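Local coordinates for protein ATP-dependent Clp endopeptidase (Clostridium difficile, PDB 3FES) that probably forms the amino-terminal domain of ClpC, recruiting adaptors and substrates for an ATP-driven unfoldase that feeds a Clp protease, at residues Glu59-Gly64 against Asn127-Asn132; Asn98-Asn103 against Thr107-Leu112; Leu112-Ile115 against Ile121-Lys124. All coordinates share one frame; numbering follows the deposited sequence. Where two conformers were deposited one is given.

How the interactions relate
Interaction 3 lies near the middle of the domain, and the other two flank it at the periphery. Interactions 1 and 2 fall on opposite sides of the chain's centre, with their own centres about 23 Å apart. Along the chain, interactions 2 and 3 are both nested inside the long loop that interaction 1 closes. Interactions 2 and 3 share Leu112 on helix 107-117, while helix 120-129 serves interactions 1 and 3, whose centres are about 11 Å apart. These two also touch, Asn132 OD1 meeting Ile115 CG2 at 3.8 Å. A bound magnesium ion lies about 7 Å from the side chain of His109 in interaction 2.

Interaction 1: Glu59-Gly64 against Asn127-Asn132; sequences EAYLEG and NYAGVN
Tyr61 reaches from the first turn of helix 59-70 to the end of helix 120-129, with its hydroxyl oxygen doing the touching. With CG opposite the backbone N (chi1 173°), the ring extends toward that helix end. Tyr61 OH then comes to rest 3.7 Å from Ala129 CB and 3.8 Å from Tyr128 CD2, meeting the second ring at its edge and near its plane. A tyrosine suits the place: it is long enough to span the gap, and its polar end suits a contact at the surface of the domain. The next residue, Leu62, turns to the interior, where it packs on Leu38, Leu41 and Ile125.

The two segments fall in the two separate sequence matches to the Clp amino-terminal family, and this small surface contact joins them across the all-helical domain. Lys65, one turn beyond Tyr61, makes a cation-pi interaction with Tyr128. The small methyl of Ala129 lets the hydroxyl come close, and Ala129 also touches Phe57.

Helix 120-129 then closes in a Schellman motif, with Gly130 at a positive phi of 76°, a conformation glycine adopts easily. Val131 occupies the N-cap position of the following helix. Across this turn Asn132 ND2 donates to Asn127 OD1 in a short (2.6 Å), bent bond (142° at the hydrogen), and the donor sits above the carbonyl plane of Asn127, so the geometry is not ideal.

Interaction 2: Asn98-Asn103 against Thr107-Leu112; sequences NKLKTN and TEHILL
Leu100 pushes one methyl, CD1, against the edge of the His109 imidazole, close to the ring plane. CD1 is 3.7 Å from the ring atom modelled as CE1 of His109, although the ring may be turned over, so the identity of its atoms there is uncertain. The leucine gets there because its CG lies opposite the carbonyl carbon and beside the backbone N (chi1 -67°), from where the branch extends toward the histidine. The two side chains lie at a slant to each other, and their CA atoms stay 9.8 Å apart, so side-chain length bridges the gap. Thr102 approaches the same end of the ring more loosely and at an oblique angle.

Leu100 and Thr102 belong to the connection between helix 84-99 and helix 107-117, and fold back on the second helix of this all-helical domain. Just past the first helix the chain turns in a Schellman motif, with Lys101 at a positive phi of 51° and a weak bond from Lys101 N back to Asn98 O (3.1 Å). This turn leaves Leu100 and Thr102 both directed at the second helix.

One face of the imidazole is overlain by Glu108 CG, which stands above the ring plane of His109 and is displaced toward the rim. A flat ring suits this buried position, since it can accept hydrocarbon on a face and at an edge. Met143, near the chain's end, touches Leu100, Glu108 and His109 alike, adding a flexible apolar side chain to the cluster. At the start of the second helix, Thr107 OG1 is hydrogen-bonded to Ala48 N, tying helix 107-117 to helix 47-55.

Interaction 3: Leu112-Ile115 against Ile121-Lys124; sequences LAII and IANK
This is a buried contact between two consecutive helices of the all-helical Clp amino-terminal domain, the later part of helix 107-117 meeting the early part of helix 120-129; the centre of the contact is about 7 Å from the centre of the chain. The backbones come near each other: Ile115 CA and Asn123 CA are 6.7 Å apart, Ile114 CA and Ala122 CA 7.3 Å. A small residue therefore fits well on the second helix, and Ala122 directs its methyl at the first.

The apolar half of the contact is a single pair of methyls, Ile114 CG2 against Ala122 CB at 3.8 Å. The CB of Ile114 points across the contact rather than straight at its partner, and it is the short branch that makes the touch: CG2 lies opposite the backbone N, while CG1 is beside that nitrogen (chi1 -74°). Beta-branching serves the site by giving Ile114 a second arm for the core, where it packs on Ile36, Leu40 and Ile89. Ala122 also leans on Leu37, and its backbone N is hydrogen-bonded to Ser33 OG, so helix 33-43 backs both residues.

The polar half belongs to Asn123, whose amide reaches the backbone of the first helix. The atom modelled as OD1 of Asn123 lies 2.9 Å from Ile114 O, and the other end of the amide rests near the CA of Ile115. The CB of Ile115 points away from the second helix, and its side chain touches Asn132 and Thr135 of helix 132-142.

Two oxygens so close would be expected to repel, and the amide is probably turned over in the model. With its nitrogen facing the carbonyl instead, Asn123 may donate a hydrogen bond to Ile114 O, which would give the N-H side of this buried amide an acceptor on the neighbouring helix.

Interaction 1: Glu59-Gly64 against Asn127-Asn132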
loop_
_atom_site.group_PDB
_atom_site.type_symbol
_atom_site.label_atom_id
_atom_site.label_comp_id
_atom_site.label_asym_id
_atom_site.label_seq_id
_atom_site.Cartn_x
_atom_site.Cartn_y
_atom_site.Cartn_z
ATOM N N GLU A 59 1.456 -9.913 -7.648
ATOM C CA GLU A 59 1.074 -10.319 -6.307
ATOM C C GLU A 59 1.992 -11.416 -5.741
ATOM O O GLU A 59 2.389 -11.358 -4.569
ATOM C CB GLU A 59 -0.356 -10.840 -6.297
ATOM C CG GLU A 59 -1.355 -9.941 -6.927
ATOM C CD GLU A 59 -2.743 -10.502 -6.758
ATOM O OE1 GLU A 59 -2.873 -11.511 -6.020
ATOM O OE2 GLU A 59 -3.697 -9.935 -7.350
ATOM N N ALA A 60 2.320 -12.413 -6.573
ATOM C CA ALA A 60 3.182 -13.519 -6.163
ATOM C C ALA A 60 4.561 -13.035 -5.737
ATOM O O ALA A 60 5.080 -13.484 -4.716
ATOM C CB ALA A 60 3.294 -14.584 -7.282
ATOM N N TYR A 61 5.143 -12.099 -6.484
ATOM C CA TYR A 61 6.453 -11.559 -6.104
ATOM C C TYR A 61 6.408 -10.855 -4.743
ATOM O O TYR A 61 7.220 -11.135 -3.857
ATOM C CB TYR A 61 6.999 -10.606 -7.161
ATOM C CG TYR A 61 8.268 -9.906 -6.731
ATOM C CD1 TYR A 61 9.522 -10.461 -6.999
ATOM C CD2 TYR A 61 8.219 -8.701 -6.037
ATOM C CE1 TYR A 61 10.699 -9.816 -6.595
ATOM C CE2 TYR A 61 9.391 -8.044 -5.627
ATOM C CZ TYR A 61 10.617 -8.602 -5.906
ATOM O OH TYR A 61 11.764 -7.952 -5.503
ATOM N N LEU A 62 5.462 -9.940 -4.581
ATOM C CA LEU A 62 5.353 -9.194 -3.316
ATOM C C LEU A 62 5.142 -10.087 -2.105
ATOM O O LEU A 62 5.823 -9.946 -1.085
ATOM C CB LEU A 62 4.218 -8.181 -3.394
ATOM C CG LEU A 62 4.424 -6.927 -4.226
ATOM C CD1 LEU A 62 3.187 -6.022 -3.975
ATOM C CD2 LEU A 62 5.716 -6.215 -3.815
ATOM N N GLU A 63 4.172 -10.983 -2.219
ATOM C CA GLU A 63 3.949 -12.016 -1.216
ATOM C C GLU A 63 5.182 -12.831 -0.869
ATOM O O GLU A 63 5.477 -13.024 0.311
ATOM C CB GLU A 63 2.872 -12.965 -1.665
ATOM C CG GLU A 63 1.578 -12.726 -1.012
ATOM C CD GLU A 63 0.594 -13.817 -1.317
ATOM O OE1 GLU A 63 -0.096 -14.254 -0.368
ATOM O OE2 GLU A 63 0.515 -14.240 -2.505
ATOM N N GLY A 64 5.895 -13.315 -1.886
ATOM C CA GLY A 64 7.137 -14.071 -1.663
ATOM C C GLY A 64 8.162 -13.273 -0.874
ATOM O O GLY A 64 8.785 -13.797 0.056
ATOM N N ASN A 127 12.970 -0.769 -2.728
ATOM C CA ASN A 127 14.406 -0.530 -2.868
ATOM C C ASN A 127 15.152 -1.761 -3.354
ATOM O O ASN A 127 16.052 -1.666 -4.208
ATOM C CB ASN A 127 14.994 -0.078 -1.526
ATOM C CG ASN A 127 14.500 1.298 -1.116
ATOM O OD1 ASN A 127 13.996 2.046 -1.938
ATOM N ND2 ASN A 127 14.630 1.629 0.165
ATOM N N TYR A 128 14.798 -2.914 -2.790
ATOM C CA TYR A 128 15.435 -4.201 -3.136
ATOM C C TYR A 128 15.246 -4.492 -4.623
ATOM O O TYR A 128 16.195 -4.908 -5.334
ATOM C CB TYR A 128 14.824 -5.335 -2.271
ATOM C CG TYR A 128 15.467 -6.684 -2.499
ATOM C CD1 TYR A 128 16.553 -7.102 -1.719
ATOM C CD2 TYR A 128 14.993 -7.547 -3.503
ATOM C CE1 TYR A 128 17.164 -8.347 -1.935
ATOM C CE2 TYR A 128 15.599 -8.790 -3.729
ATOM C CZ TYR A 128 16.674 -9.174 -2.940
ATOM O OH TYR A 128 17.257 -10.392 -3.154
ATOM N N ALA A 129 14.023 -4.245 -5.100
ATOM C CA ALA A 129 13.684 -4.402 -6.511
ATOM C C ALA A 129 14.306 -3.314 -7.401
ATOM O O ALA A 129 14.279 -3.436 -8.604
ATOM C CB ALA A 129 12.140 -4.424 -6.700
ATOM N N GLY A 130 14.835 -2.253 -6.801
ATOM C CA GLY A 130 15.481 -1.177 -7.553
ATOM C C GLY A 130 14.507 -0.231 -8.249
ATOM O O GLY A 130 14.891 0.475 -9.185
ATOM N N VAL A 131 13.258 -0.197 -7.801
ATOM C CA VAL A 131 12.258 0.618 -8.459
ATOM C C VAL A 131 11.592 1.669 -7.596
ATOM O O VAL A 131 10.475 2.089 -7.915
ATOM C CB VAL A 131 11.143 -0.251 -9.086
ATOM C CG1 VAL A 131 11.716 -1.072 -10.251
ATOM C CG2 VAL A 131 10.455 -1.097 -8.038
ATOM N N ASN A 132 12.224 2.086 -6.504
ATOM C CA ASN A 132 11.587 3.104 -5.657
ATOM C C ASN A 132 11.347 4.403 -6.473
ATOM O O ASN A 132 10.228 4.889 -6.561
ATOM C CB ASN A 132 12.388 3.386 -4.362
ATOM C CG ASN A 132 11.478 3.832 -3.189
ATOM O OD1 ASN A 132 10.682 4.761 -3.318
ATOM N ND2 ASN A 132 11.591 3.140 -2.040
#

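Interaction 2: Asn98-Asn103 against Thr107-Leu112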
loop_
_atom_site.group_PDB
_atom_site.type_symbol
_atom_site.label_atom_id
_atom_site.label_comp_id
_atom_site.label_asym_id
_atom_site.label_seq_id
_atom_site.Cartn_x
_atom_site.Cartn_y
_atom_site.Cartn_z
ATOM N N ASN A 98 -5.564 16.551 0.697
ATOM C CA ASN A 98 -5.893 17.925 1.076
ATOM C C ASN A 98 -4.958 18.974 0.478
ATOM O O ASN A 98 -5.413 20.071 0.136
ATOM C CB ASN A 98 -6.032 18.079 2.594
ATOM C CG ASN A 98 -7.308 17.439 3.116
ATOM O OD1 ASN A 98 -7.274 16.654 4.061
ATOM N ND2 ASN A 98 -8.442 17.760 2.492
ATOM N N LYS A 99 -3.681 18.626 0.350
ATOM C CA LYS A 99 -2.701 19.474 -0.319
ATOM C C LYS A 99 -3.084 19.657 -1.781
ATOM O O LYS A 99 -3.006 20.771 -2.307
ATOM C CB LYS A 99 -1.275 18.918 -0.200
ATOM C CG LYS A 99 -0.609 19.334 1.110
ATOM C CD LYS A 99 0.885 18.988 1.244
ATOM C CE LYS A 99 1.284 19.088 2.728
ATOM N NZ LYS A 99 2.759 19.073 2.961
ATOM N N LEU A 100 -3.534 18.578 -2.409
ATOM C CA LEU A 100 -3.984 18.626 -3.795
ATOM C C LEU A 100 -5.424 19.137 -3.927
ATOM O O LEU A 100 -5.947 19.238 -5.040
ATOM C CB LEU A 100 -3.822 17.254 -4.432
ATOM C CG LEU A 100 -2.393 16.739 -4.631
ATOM C CD1 LEU A 100 -2.363 15.222 -4.701
ATOM C CD2 LEU A 100 -1.723 17.347 -5.884
ATOM N N LYS A 101 -6.043 19.444 -2.784
ATOM C CA LYS A 101 -7.412 19.956 -2.658
ATOM C C LYS A 101 -8.433 19.093 -3.416
ATOM O O LYS A 101 -9.268 19.633 -4.169
ATOM C CB LYS A 101 -7.484 21.442 -3.100
ATOM C CG LYS A 101 -8.441 22.273 -2.266
ATOM C CD LYS A 101 -8.622 23.709 -2.782
ATOM C CE LYS A 101 -9.420 24.530 -1.785
ATOM N NZ LYS A 101 -9.986 25.770 -2.379
ATOM N N THR A 102 -8.325 17.771 -3.214
ATOM C CA THR A 102 -9.175 16.714 -3.803
ATOM C C THR A 102 -10.090 16.244 -2.702
ATOM O O THR A 102 -9.675 16.231 -1.549
ATOM C CB THR A 102 -8.334 15.448 -4.187
ATOM O OG1 THR A 102 -7.297 15.824 -5.084
ATOM C CG2 THR A 102 -9.229 14.322 -4.843
ATOM N N ASN A 103 -11.300 15.820 -3.040
ATOM C CA ASN A 103 -12.261 15.393 -2.024
ATOM C C ASN A 103 -12.096 13.979 -1.494
ATOM O O ASN A 103 -12.556 13.645 -0.399
ATOM C CB ASN A 103 -13.698 15.593 -2.567
ATOM C CG ASN A 103 -14.242 16.958 -2.245
ATOM O OD1 ASN A 103 -14.022 17.487 -1.147
ATOM N ND2 ASN A 103 -15.025 17.518 -3.171
ATOM N N THR A 107 -6.337 5.341 -4.149
ATOM C CA THR A 107 -5.177 4.445 -4.087
ATOM C C THR A 107 -3.863 5.173 -4.359
ATOM O O THR A 107 -2.848 4.882 -3.723
ATOM C CB THR A 107 -5.307 3.200 -4.996
ATOM O OG1 THR A 107 -5.284 3.575 -6.370
ATOM C CG2 THR A 107 -6.599 2.444 -4.679
ATOM N N GLU A 108 -3.925 6.181 -5.216
ATOM C CA GLU A 108 -2.715 6.953 -5.593
ATOM C C GLU A 108 -2.150 7.727 -4.388
ATOM O O GLU A 108 -0.911 7.858 -4.210
ATOM C CB GLU A 108 -3.005 7.878 -6.813
ATOM C CG GLU A 108 -4.053 8.989 -6.588
ATOM C CD GLU A 108 -5.468 8.532 -6.855
ATOM O OE1 GLU A 108 -6.314 9.423 -7.129
ATOM O OE2 GLU A 108 -5.737 7.307 -6.839
ATOM N N HIS A 109 -3.048 8.247 -3.563
ATOM C CA HIS A 109 -2.637 8.977 -2.352
ATOM C C HIS A 109 -1.993 8.074 -1.311
ATOM O O HIS A 109 -1.016 8.470 -0.687
ATOM C CB HIS A 109 -3.770 9.821 -1.753
ATOM C CG HIS A 109 -4.451 10.709 -2.753
ATOM N ND1 HIS A 109 -3.882 11.874 -3.244
ATOM C CD2 HIS A 109 -5.622 10.553 -3.411
ATOM C CE1 HIS A 109 -4.702 12.417 -4.130
ATOM N NE2 HIS A 109 -5.772 11.646 -4.234
ATOM N N ILE A 110 -2.507 6.857 -1.174
ATOM C CA ILE A 110 -1.918 5.877 -0.258
ATOM C C ILE A 110 -0.530 5.479 -0.755
ATOM O O ILE A 110 0.396 5.446 0.016
ATOM C CB ILE A 110 -2.829 4.671 -0.055
ATOM C CG1 ILE A 110 -4.187 5.171 0.485
ATOM C CG2 ILE A 110 -2.160 3.624 0.922
ATOM C CD1 ILE A 110 -5.253 4.024 0.668
ATOM N N LEU A 111 -0.383 5.227 -2.049
ATOM C CA LEU A 111 0.949 4.854 -2.555
ATOM C C LEU A 111 1.929 6.045 -2.442
ATOM O O LEU A 111 3.097 5.867 -2.083
ATOM C CB LEU A 111 0.835 4.311 -4.015
ATOM C CG LEU A 111 2.179 3.808 -4.604
ATOM C CD1 LEU A 111 2.830 2.728 -3.734
ATOM C CD2 LEU A 111 1.936 3.287 -6.076
ATOM N N LEU A 112 1.457 7.261 -2.716
ATOM C CA LEU A 112 2.290 8.467 -2.508
ATOM C C LEU A 112 2.840 8.522 -1.062
ATOM O O LEU A 112 4.005 8.872 -0.788
ATOM C CB LEU A 112 1.425 9.698 -2.709
ATOM C CG LEU A 112 1.951 11.013 -3.255
ATOM C CD1 LEU A 112 3.038 10.818 -4.306
ATOM C CD2 LEU A 112 0.711 11.661 -3.886
#

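Interaction 3: Leu112-Ile115 against Ile121-Lys124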
loop_
_atom_site.group_PDB
_atom_site.type_symbol
_atom_site.label_atom_id
_atom_site.label_comp_id
_atom_site.label_asym_id
_atom_site.label_seq_id
_atom_site.Cartn_x
_atom_site.Cartn_y
_atom_site.Cartn_z
ATOM N N LEU A 112 1.457 7.261 -2.716
ATOM C CA LEU A 112 2.290 8.467 -2.508
ATOM C C LEU A 112 2.840 8.522 -1.062
ATOM O O LEU A 112 4.005 8.872 -0.788
ATOM C CB LEU A 112 1.425 9.698 -2.709
ATOM C CG LEU A 112 1.951 11.013 -3.255
ATOM C CD1 LEU A 112 3.038 10.818 -4.306
ATOM C CD2 LEU A 112 0.711 11.661 -3.886
ATOM N N ALA A 113 1.938 8.222 -0.140
ATOM C CA ALA A 113 2.251 8.263 1.291
ATOM C C ALA A 113 3.233 7.173 1.706
ATOM O O ALA A 113 4.138 7.437 2.520
ATOM C CB ALA A 113 0.911 8.105 2.079
ATOM N N ILE A 114 3.070 5.963 1.149
ATOM C CA ILE A 114 4.028 4.870 1.399
ATOM C C ILE A 114 5.413 5.359 1.008
ATOM O O ILE A 114 6.365 5.287 1.794
ATOM C CB ILE A 114 3.669 3.581 0.614
ATOM C CG1 ILE A 114 2.445 2.898 1.270
ATOM C CG2 ILE A 114 4.834 2.557 0.676
ATOM C CD1 ILE A 114 1.919 1.698 0.446
ATOM N N ILE A 115 5.520 5.871 -0.205
ATOM C CA ILE A 115 6.834 6.359 -0.727
ATOM C C ILE A 115 7.426 7.500 0.101
ATOM O O ILE A 115 8.629 7.482 0.475
ATOM C CB ILE A 115 6.709 6.731 -2.206
ATOM C CG1 ILE A 115 6.438 5.458 -3.006
ATOM C CG2 ILE A 115 8.020 7.452 -2.751
ATOM C CD1 ILE A 115 5.988 5.709 -4.469
ATOM N N ILE A 121 8.806 -1.907 5.604
ATOM C CA ILE A 121 9.071 -3.055 4.769
ATOM C C ILE A 121 8.686 -2.809 3.310
ATOM O O ILE A 121 9.381 -3.278 2.406
ATOM C CB ILE A 121 8.433 -4.360 5.344
ATOM C CG1 ILE A 121 9.188 -4.782 6.615
ATOM C CG2 ILE A 121 8.556 -5.521 4.351
ATOM C CD1 ILE A 121 8.630 -6.044 7.294
ATOM N N ALA A 122 7.594 -2.077 3.091
ATOM C CA ALA A 122 7.186 -1.738 1.706
ATOM C C ALA A 122 8.314 -0.992 0.975
ATOM O O ALA A 122 8.648 -1.317 -0.159
ATOM C CB ALA A 122 5.858 -0.937 1.695
ATOM N N ASN A 123 8.927 -0.012 1.619
ATOM C CA ASN A 123 10.050 0.683 0.951
ATOM C C ASN A 123 11.273 -0.213 0.778
ATOM O O ASN A 123 11.981 -0.092 -0.234
ATOM C CB ASN A 123 10.369 2.010 1.641
ATOM C CG ASN A 123 9.291 3.079 1.335
ATOM O OD1 ASN A 123 8.657 3.608 2.232
ATOM N ND2 ASN A 123 9.060 3.335 0.066
ATOM N N LYS A 124 11.514 -1.108 1.739
ATOM C CA LYS A 124 12.624 -2.067 1.621
ATOM C C LYS A 124 12.442 -2.948 0.388
ATOM O O LYS A 124 13.393 -3.234 -0.328
ATOM C CB LYS A 124 12.780 -2.922 2.892
ATOM C CG LYS A 124 13.509 -2.191 3.996
ATOM C CD LYS A 124 13.641 -3.016 5.263
ATOM C CE LYS A 124 14.244 -2.167 6.357
ATOM N NZ LYS A 124 14.481 -2.934 7.602
#